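Local coordinates for methyl-accepting chemotaxis protein (Vibrio parahaemolyticus, PDB 4EXO) that probably senses small molecules such as pyruvate through its periplasmic Cache (PAS-like) domain and passes the signal on to the chemotaxis machinery, at residues F61-Q66 / T70-K75; G126-L131 / D135-T140. All coordinates share one frame; numbering follows the deposited sequence.

How the contacts relate
Past the N-terminal helix 2-28, the chain enters the antiparallel sheet of the Cache domain at strand 61-63, and contact 1 (61-66 with 70-75) closes its first hairpin at one edge. Helix 94-104 and strand 108-115 follow before contact 2 (126-131 with 135-140) closes the last hairpin. The two loops lie in series, neither enclosing the other, yet their strands become neighbours: 136-143 pairs with 61-63 in the middle of the sheet, through backbone bonds such as Val137 N to Tyr63 O. Ser65 OG also meets Asp135 OD1, probably as a hydrogen bond, tying the two turns. Contact 1 supplies Phe61, Tyr63 and His72 to the pyruvate pocket; contact 2 continues the sheet beside it.

Contact 1 (F61-Q66 / T70-K75); sequences FAYDSQ and TLHAIK. With PYR (pyruvic acid), chain B.
Phe61 and His72 form a non-hydrogen-bonded pair in the antiparallel hairpin of strands 61-63 and 69-72, at the edge of the Cache-domain sheet, with both side chains on the pyruvate face. Phe61 CG sits between the backbone N and the carbonyl carbon (chi1 53°), which carries the ring away from the partner strand and sets one face against pyruvate, Phe61 CD2 lying 3.3 Å from the ligand's C. Next along, Ala62 is the hydrogen-bonded partner of Leu71: Ala62 N reaches Leu71 O at 2.9 Å. Ala62 O takes Thr70 N at 2.8 Å from above the carbonyl plane and, more weakly, Leu71 N, the mark of a classic beta bulge. On the face turned from the ligand, Ala62 CB packs on Leu71 CD2 (3.7 Å), beside helix 42-51. Tyr63 returns to the pocket and donates its OH to pyruvate O3 at 2.7 Å, that oxygen lying at the edge of the Tyr63 ring, in its plane. Asp64 follows, its CB near Thr70 CG2 and its OD1 bonded to Ile68 N. Lys124 and Tyr59 also bond the ligand. His72 ND1 accepts Lys75 N at 3.1 Å, while His72 NE2 donates to pyruvate OXT at 2.8 Å.

Contact 2 (G126-L131 / D135-T140); sequences GYAEYL and DWVLGT
Tyr127 to Leu131 pairs with Trp136 to Thr140 as an antiparallel hairpin, the short strand axes 4.6 Å apart and 154° between their directions. Three hydrogen-bonded pairs, Tyr127 with Thr140, Glu129 with Leu138 and Leu131 with Trp136, alternate with two non-hydrogen-bonded ones. At Ala128 and Gly139 the strands come close, their CA atoms 4.0 Å apart. Near the turn, Asp135 and Trp136 both face Leu131 in a G1 beta bulge, where Leu131 N meets Trp136 O at 2.7 Å.

One face carries Ala128, Tyr130 and Val137. Val137 straddles its neighbours, CG1 against Ala128 CB (3.7 Å) and CG2 against Tyr130 CD1 (3.8 Å). The Tyr130 side chain, with CG anti to the backbone N (chi1 -177°), runs toward the turn, and its OH donates to Asp135 OD1 at 2.6 Å. Asp135 OD1 lies at the ring edge of Tyr130, in its plane; the carboxylate stands nearly upright to the ring, at 86°, and OD1 is met on its anti side, somewhat out of the carboxylate plane. Ser65 OG is a second partner of Asp135 OD1. On the other face Leu131 CD1 meets Leu138 CD2 at 4.1 Å, and Tyr127 OH donates to Glu129 OE2 at 2.7 Å, with Lys19 as another partner of that hydroxyl.

The hairpin lies inside the sheet, strand 108-115 bonding to its first strand and strand 61-63 to its second. Helix 94-104 covers the Ala128, Tyr130 and Val137 face, while helices 2-28 and 42-51 pack on the face of Tyr127, Trp136 and Leu138.

Contact 1 (F61-Q66 / T70-K75)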
ATOM      1  N   PHE A  61      -1.919   9.244   8.912  1.00 16.44           N
ATOM      2  CA  PHE A  61      -1.754  10.431   9.728  1.00 16.61           C
ATOM      3  C   PHE A  61      -0.323  10.381  10.299  1.00 16.72           C
ATOM      4  O   PHE A  61       0.301   9.307  10.339  1.00 17.38           O
ATOM      5  CB  PHE A  61      -2.808  10.459  10.877  1.00 15.39           C
ATOM      6  CG  PHE A  61      -2.816   9.200  11.703  1.00 17.43           C
ATOM      7  CD1 PHE A  61      -1.837   9.003  12.705  1.00 17.84           C
ATOM      8  CD2 PHE A  61      -3.773   8.202  11.505  1.00 17.08           C
ATOM      9  CE1 PHE A  61      -1.840   7.826  13.473  1.00 19.36           C
ATOM     10  CE2 PHE A  61      -3.766   7.010  12.261  1.00 18.81           C
ATOM     11  CZ  PHE A  61      -2.798   6.830  13.258  1.00 17.94           C
ATOM     12  N   ALA A  62       0.192  11.516  10.759  1.00 17.03           N
ATOM     13  CA  ALA A  62       1.447  11.473  11.534  1.00 18.14           C
ATOM     14  C   ALA A  62       1.476  12.538  12.597  1.00 17.82           C
ATOM     15  O   ALA A  62       0.871  13.615  12.411  1.00 19.03           O
ATOM     16  CB  ALA A  62       2.690  11.572  10.603  1.00 16.06           C
ATOM     17  N   TYR A  63       2.141  12.232  13.721  1.00 17.94           N
ATOM     18  CA  TYR A  63       2.309  13.185  14.834  1.00 18.89           C
ATOM     19  C   TYR A  63       3.777  13.194  15.220  1.00 19.29           C
ATOM     20  O   TYR A  63       4.437  12.169  15.066  1.00 19.38           O
ATOM     21  CB  TYR A  63       1.479  12.747  16.065  1.00 18.58           C
ATOM     22  CG  TYR A  63      -0.021  12.822  15.803  1.00 18.86           C
ATOM     23  CD1 TYR A  63      -0.770  13.955  16.180  1.00 18.06           C
ATOM     24  CD2 TYR A  63      -0.673  11.776  15.149  1.00 16.48           C
ATOM     25  CE1 TYR A  63      -2.143  14.026  15.908  1.00 17.16           C
ATOM     26  CE2 TYR A  63      -2.078  11.826  14.901  1.00 18.10           C
ATOM     27  CZ  TYR A  63      -2.776  12.976  15.261  1.00 18.31           C
ATOM     28  OH  TYR A  63      -4.126  13.047  15.005  1.00 17.56           O
ATOM     29  N   ASP A  64       4.288  14.323  15.720  1.00 19.30           N
ATOM     30  CA  ASP A  64       5.639  14.307  16.286  1.00 19.99           C
ATOM     31  C   ASP A  64       5.605  13.799  17.723  1.00 19.54           C
ATOM     32  O   ASP A  64       4.543  13.486  18.243  1.00 19.55           O
ATOM     33  CB  ASP A  64       6.399  15.640  16.080  1.00 19.59           C
ATOM     34  CG  ASP A  64       5.873  16.779  16.955  1.00 23.81           C
ATOM     35  OD1 ASP A  64       5.115  16.508  17.905  1.00 23.77           O
ATOM     36  OD2 ASP A  64       6.242  17.960  16.678  1.00 26.63           O
ATOM     37  N   SER A  65       6.763  13.694  18.372  1.00 20.13           N
ATOM     38  CA  SER A  65       6.829  13.110  19.726  1.00 21.27           C
ATOM     39  C   SER A  65       6.162  13.970  20.799  1.00 21.82           C
ATOM     40  O   SER A  65       5.821  13.449  21.881  1.00 21.66           O
ATOM     41  CB  SER A  65       8.287  12.780  20.141  1.00 21.46           C
ATOM     42  OG  SER A  65       8.766  11.725  19.341  1.00 23.46           O
ATOM     43  N   GLN A  66       5.941  15.252  20.498  1.00 21.12           N
ATOM     44  CA  GLN A  66       5.180  16.133  21.416  1.00 22.40           C
ATOM     45  C   GLN A  66       3.659  16.079  21.193  1.00 21.32           C
ATOM     46  O   GLN A  66       2.905  16.743  21.889  1.00 20.89           O
ATOM     47  CB  GLN A  66       5.677  17.601  21.319  1.00 23.67           C
ATOM     48  CG  GLN A  66       7.241  17.780  21.356  1.00 29.45           C
ATOM     49  CD  GLN A  66       7.932  16.851  22.336  1.00 37.95           C
ATOM     50  OE1 GLN A  66       7.727  16.942  23.562  1.00 42.35           O
ATOM     51  NE2 GLN A  66       8.764  15.946  21.807  1.00 38.00           N
ATOM     52  N   THR A  70       1.559  16.372  12.241  1.00 18.66           N
ATOM     53  CA  THR A  70       2.392  16.797  11.138  1.00 18.70           C
ATOM     54  C   THR A  70       1.764  16.489   9.768  1.00 18.74           C
ATOM     55  O   THR A  70       2.090  17.145   8.768  1.00 19.88           O
ATOM     56  CB  THR A  70       3.794  16.173  11.210  1.00 18.50           C
ATOM     57  OG1 THR A  70       3.712  14.749  11.181  1.00 18.90           O
ATOM     58  CG2 THR A  70       4.489  16.596  12.535  1.00 19.66           C
ATOM     59  N   LEU A  71       0.874  15.506   9.699  1.00 17.67           N
ATOM     60  CA  LEU A  71       0.086  15.389   8.461  1.00 17.34           C
ATOM     61  C   LEU A  71      -1.199  14.688   8.791  1.00 16.71           C
ATOM     62  O   LEU A  71      -1.228  13.850   9.708  1.00 17.98           O
ATOM     63  CB  LEU A  71       0.878  14.649   7.383  1.00 18.59           C
ATOM     64  CG  LEU A  71       1.155  13.151   7.621  1.00 18.39           C
ATOM     65  CD1 LEU A  71       0.113  12.226   6.913  1.00 16.54           C
ATOM     66  CD2 LEU A  71       2.561  12.805   7.128  1.00 19.72           C
ATOM     67  N   HIS A  72      -2.289  15.028   8.103  1.00 16.28           N
ATOM     68  CA  HIS A  72      -3.526  14.252   8.296  1.00 16.46           C
ATOM     69  C   HIS A  72      -4.257  14.191   6.949  1.00 17.39           C
ATOM     70  O   HIS A  72      -4.603  15.241   6.378  1.00 16.94           O
ATOM     71  CB  HIS A  72      -4.434  14.848   9.403  1.00 17.61           C
ATOM     72  CG  HIS A  72      -5.382  13.828   9.963  1.00 17.51           C
ATOM     73  ND1 HIS A  72      -6.497  13.380   9.269  1.00 17.62           N
ATOM     74  CD2 HIS A  72      -5.303  13.070  11.084  1.00 15.01           C
ATOM     75  CE1 HIS A  72      -7.099  12.437   9.981  1.00 16.98           C
ATOM     76  NE2 HIS A  72      -6.391  12.231  11.085  1.00 17.30           N
ATOM     77  N   ALA A  73      -4.437  12.981   6.418  1.00 16.94           N
ATOM     78  CA  ALA A  73      -4.989  12.815   5.061  1.00 17.13           C
ATOM     79  C   ALA A  73      -6.446  13.288   4.967  1.00 18.30           C
ATOM     80  O   ALA A  73      -6.870  13.762   3.915  1.00 18.51           O
ATOM     81  CB  ALA A  73      -4.923  11.330   4.618  1.00 17.06           C
ATOM     82  N   ILE A  74      -7.202  13.101   6.044  1.00 16.71           N
ATOM     83  CA  ILE A  74      -8.647  13.375   6.055  1.00 16.86           C
ATOM     84  C   ILE A  74      -8.980  14.812   6.493  1.00 17.20           C
ATOM     85  O   ILE A  74      -9.872  15.463   5.915  1.00 17.40           O
ATOM     86  CB  ILE A  74      -9.377  12.347   6.962  1.00 17.03           C
ATOM     87  CG1 ILE A  74      -9.119  10.889   6.456  1.00 17.49           C
ATOM     88  CG2 ILE A  74     -10.900  12.633   7.115  1.00 17.17           C
ATOM     89  CD1 ILE A  74      -9.625  10.603   4.972  1.00 18.63           C
ATOM     90  N   LYS A  75      -8.310  15.272   7.547  1.00 16.54           N
ATOM     91  CA  LYS A  75      -8.616  16.586   8.121  1.00 17.15           C
ATOM     92  C   LYS A  75      -7.313  17.371   8.222  1.00 17.75           C
ATOM     93  O   LYS A  75      -6.696  17.446   9.321  1.00 17.72           O
ATOM     94  CB  LYS A  75      -9.277  16.417   9.490  1.00 16.78           C
ATOM     95  CG  LYS A  75      -9.859  17.777  10.074  1.00 17.10           C
ATOM     96  CD  LYS A  75     -10.501  17.523  11.439  1.00 21.75           C
ATOM     97  CE  LYS A  75     -11.021  18.836  12.068  1.00 22.84           C
ATOM     98  NZ  LYS A  75     -11.739  18.454  13.327  1.00 25.04           N
TER
HETATM   99  C   PYR B 201      -6.439   9.114  13.185  1.00 20.67           C
HETATM  100  O   PYR B 201      -6.851   7.903  13.491  1.00 20.01           O
HETATM  101  OXT PYR B 201      -6.861   9.665  12.063  1.00 19.95           O
HETATM  102  CA  PYR B 201      -5.570   9.829  14.041  1.00 21.76           C
HETATM  103  O3  PYR B 201      -5.221  11.002  13.662  1.00 19.66           O
HETATM  104  CB  PYR B 201      -5.060   9.308  15.380  1.00 20.45           C

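Contact 2 (G126-L131 / D135-T140)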
ATOM      1  N   GLY A 126      -5.473   1.076  15.382  1.00 18.90           N
ATOM      2  CA  GLY A 126      -4.406   1.847  14.736  1.00 18.99           C
ATOM      3  C   GLY A 126      -3.086   1.126  14.792  1.00 19.04           C
ATOM      4  O   GLY A 126      -2.883   0.257  15.643  1.00 19.38           O
ATOM      5  N   TYR A 127      -2.204   1.459  13.864  1.00 18.78           N
ATOM      6  CA  TYR A 127      -0.876   0.867  13.791  1.00 18.88           C
ATOM      7  C   TYR A 127       0.076   2.005  13.378  1.00 18.75           C
ATOM      8  O   TYR A 127      -0.179   2.717  12.417  1.00 18.51           O
ATOM      9  CB  TYR A 127      -0.805  -0.325  12.808  1.00 19.36           C
ATOM     10  CG  TYR A 127       0.635  -0.818  12.720  1.00 19.72           C
ATOM     11  CD1 TYR A 127       1.236  -1.431  13.815  1.00 19.00           C
ATOM     12  CD2 TYR A 127       1.410  -0.556  11.587  1.00 17.77           C
ATOM     13  CE1 TYR A 127       2.583  -1.832  13.767  1.00 19.46           C
ATOM     14  CE2 TYR A 127       2.753  -0.966  11.518  1.00 21.07           C
ATOM     15  CZ  TYR A 127       3.321  -1.592  12.627  1.00 20.57           C
ATOM     16  OH  TYR A 127       4.622  -2.008  12.592  1.00 21.54           O
ATOM     17  N   ALA A 128       1.134   2.216  14.159  1.00 18.72           N
ATOM     18  CA  ALA A 128       2.099   3.289  13.918  1.00 18.36           C
ATOM     19  C   ALA A 128       3.584   2.817  13.994  1.00 18.83           C
ATOM     20  O   ALA A 128       3.948   1.883  14.784  1.00 17.94           O
ATOM     21  CB  ALA A 128       1.825   4.476  14.895  1.00 18.37           C
ATOM     22  N   GLU A 129       4.408   3.423  13.124  1.00 18.86           N
ATOM     23  CA  GLU A 129       5.845   3.201  13.097  1.00 19.64           C
ATOM     24  C   GLU A 129       6.551   4.544  13.239  1.00 20.40           C
ATOM     25  O   GLU A 129       6.064   5.590  12.765  1.00 20.42           O
ATOM     26  CB  GLU A 129       6.268   2.457  11.810  1.00 19.87           C
ATOM     27  CG  GLU A 129       6.048   0.925  11.912  1.00 25.43           C
ATOM     28  CD  GLU A 129       6.480   0.126  10.627  1.00 28.85           C
ATOM     29  OE1 GLU A 129       7.142   0.750   9.726  1.00 24.01           O
ATOM     30  OE2 GLU A 129       6.121  -1.105  10.554  1.00 26.24           O
ATOM     31  N   TYR A 130       7.680   4.534  13.940  1.00 20.20           N
ATOM     32  CA  TYR A 130       8.402   5.782  14.220  1.00 20.95           C
ATOM     33  C   TYR A 130       9.510   6.002  13.195  1.00 21.32           C
ATOM     34  O   TYR A 130      10.317   5.079  12.938  1.00 21.93           O
ATOM     35  CB  TYR A 130       8.978   5.732  15.649  1.00 20.35           C
ATOM     36  CG  TYR A 130       9.693   7.010  16.052  1.00 20.22           C
ATOM     37  CD1 TYR A 130       9.063   8.251  15.930  1.00 20.51           C
ATOM     38  CD2 TYR A 130      11.001   6.984  16.553  1.00 20.26           C
ATOM     39  CE1 TYR A 130       9.706   9.439  16.295  1.00 21.52           C
ATOM     40  CE2 TYR A 130      11.662   8.164  16.921  1.00 20.88           C
ATOM     41  CZ  TYR A 130      11.014   9.391  16.780  1.00 23.80           C
ATOM     42  OH  TYR A 130      11.641  10.575  17.132  1.00 20.30           O
ATOM     43  N   LEU A 131       9.512   7.182  12.579  1.00 20.91           N
ATOM     44  CA  LEU A 131      10.489   7.589  11.574  1.00 22.38           C
ATOM     45  C   LEU A 131      11.392   8.666  12.184  1.00 22.56           C
ATOM     46  O   LEU A 131      11.089   9.874  12.150  1.00 22.17           O
ATOM     47  CB  LEU A 131       9.781   8.140  10.331  1.00 23.00           C
ATOM     48  CG  LEU A 131       8.930   7.149   9.528  1.00 26.58           C
ATOM     49  CD1 LEU A 131       8.255   7.911   8.388  1.00 26.68           C
ATOM     50  CD2 LEU A 131       9.802   6.026   8.968  1.00 30.45           C
ATOM     51  N   ASP A 135      11.174  12.804  13.227  1.00 22.11           N
ATOM     52  CA  ASP A 135      10.369  12.669  14.438  1.00 22.28           C
ATOM     53  C   ASP A 135       8.884  12.532  14.040  1.00 22.44           C
ATOM     54  O   ASP A 135       8.036  13.263  14.556  1.00 23.51           O
ATOM     55  CB  ASP A 135      10.556  13.877  15.390  1.00 22.32           C
ATOM     56  CG  ASP A 135       9.925  13.670  16.745  1.00 23.39           C
ATOM     57  OD1 ASP A 135       9.972  12.533  17.273  1.00 26.84           O
ATOM     58  OD2 ASP A 135       9.372  14.661  17.319  1.00 23.13           O
ATOM     59  N   TRP A 136       8.589  11.634  13.102  1.00 20.70           N
ATOM     60  CA  TRP A 136       7.197  11.332  12.755  1.00 19.72           C
ATOM     61  C   TRP A 136       6.824   9.968  13.280  1.00 20.14           C
ATOM     62  O   TRP A 136       7.476   8.964  12.957  1.00 21.13           O
ATOM     63  CB  TRP A 136       6.944  11.357  11.250  1.00 19.72           C
ATOM     64  CG  TRP A 136       6.917  12.723  10.614  1.00 20.06           C
ATOM     65  CD1 TRP A 136       7.064  13.941  11.228  1.00 20.92           C
ATOM     66  CD2 TRP A 136       6.713  12.993   9.226  1.00 21.90           C
ATOM     67  NE1 TRP A 136       6.970  14.955  10.295  1.00 21.91           N
ATOM     68  CE2 TRP A 136       6.775  14.393   9.056  1.00 23.36           C
ATOM     69  CE3 TRP A 136       6.484  12.183   8.105  1.00 21.49           C
ATOM     70  CZ2 TRP A 136       6.579  15.003   7.807  1.00 22.19           C
ATOM     71  CZ3 TRP A 136       6.327  12.791   6.857  1.00 22.28           C
ATOM     72  CH2 TRP A 136       6.374  14.176   6.723  1.00 22.93           C
ATOM     73  N   VAL A 137       5.741   9.950  14.055  1.00 19.07           N
ATOM     74  CA  VAL A 137       4.998   8.737  14.356  1.00 18.53           C
ATOM     75  C   VAL A 137       3.930   8.674  13.270  1.00 18.07           C
ATOM     76  O   VAL A 137       2.934   9.419  13.313  1.00 17.58           O
ATOM     77  CB  VAL A 137       4.365   8.814  15.753  1.00 18.49           C
ATOM     78  CG1 VAL A 137       3.498   7.564  16.024  1.00 18.07           C
ATOM     79  CG2 VAL A 137       5.450   8.940  16.832  1.00 18.12           C
ATOM     80  N   LEU A 138       4.201   7.833  12.284  1.00 17.78           N
ATOM     81  CA  LEU A 138       3.344   7.694  11.085  1.00 17.74           C
ATOM     82  C   LEU A 138       2.392   6.528  11.344  1.00 17.49           C
ATOM     83  O   LEU A 138       2.851   5.451  11.692  1.00 18.24           O
ATOM     84  CB  LEU A 138       4.212   7.379   9.866  1.00 16.94           C
ATOM     85  CG  LEU A 138       3.506   7.106   8.519  1.00 17.73           C
ATOM     86  CD1 LEU A 138       2.724   8.364   8.065  1.00 15.76           C
ATOM     87  CD2 LEU A 138       4.505   6.676   7.425  1.00 18.09           C
ATOM     88  N   GLY A 139       1.093   6.735  11.134  1.00 17.20           N
ATOM     89  CA  GLY A 139       0.097   5.727  11.508  1.00 17.37           C
ATOM     90  C   GLY A 139      -1.006   5.546  10.479  1.00 17.73           C
ATOM     91  O   GLY A 139      -1.211   6.411   9.635  1.00 17.29           O
ATOM     92  N   THR A 140      -1.708   4.422  10.565  1.00 18.20           N
ATOM     93  CA  THR A 140      -2.919   4.207   9.804  1.00 18.87           C
ATOM     94  C   THR A 140      -3.782   3.293  10.678  1.00 19.59           C
ATOM     95  O   THR A 140      -3.484   3.103  11.872  1.00 18.97           O
ATOM     96  CB  THR A 140      -2.638   3.600   8.379  1.00 19.88           C
ATOM     97  OG1 THR A 140      -3.904   3.455   7.690  1.00 21.04           O
ATOM     98  CG2 THR A 140      -1.986   2.218   8.473  1.00 20.65           C
TER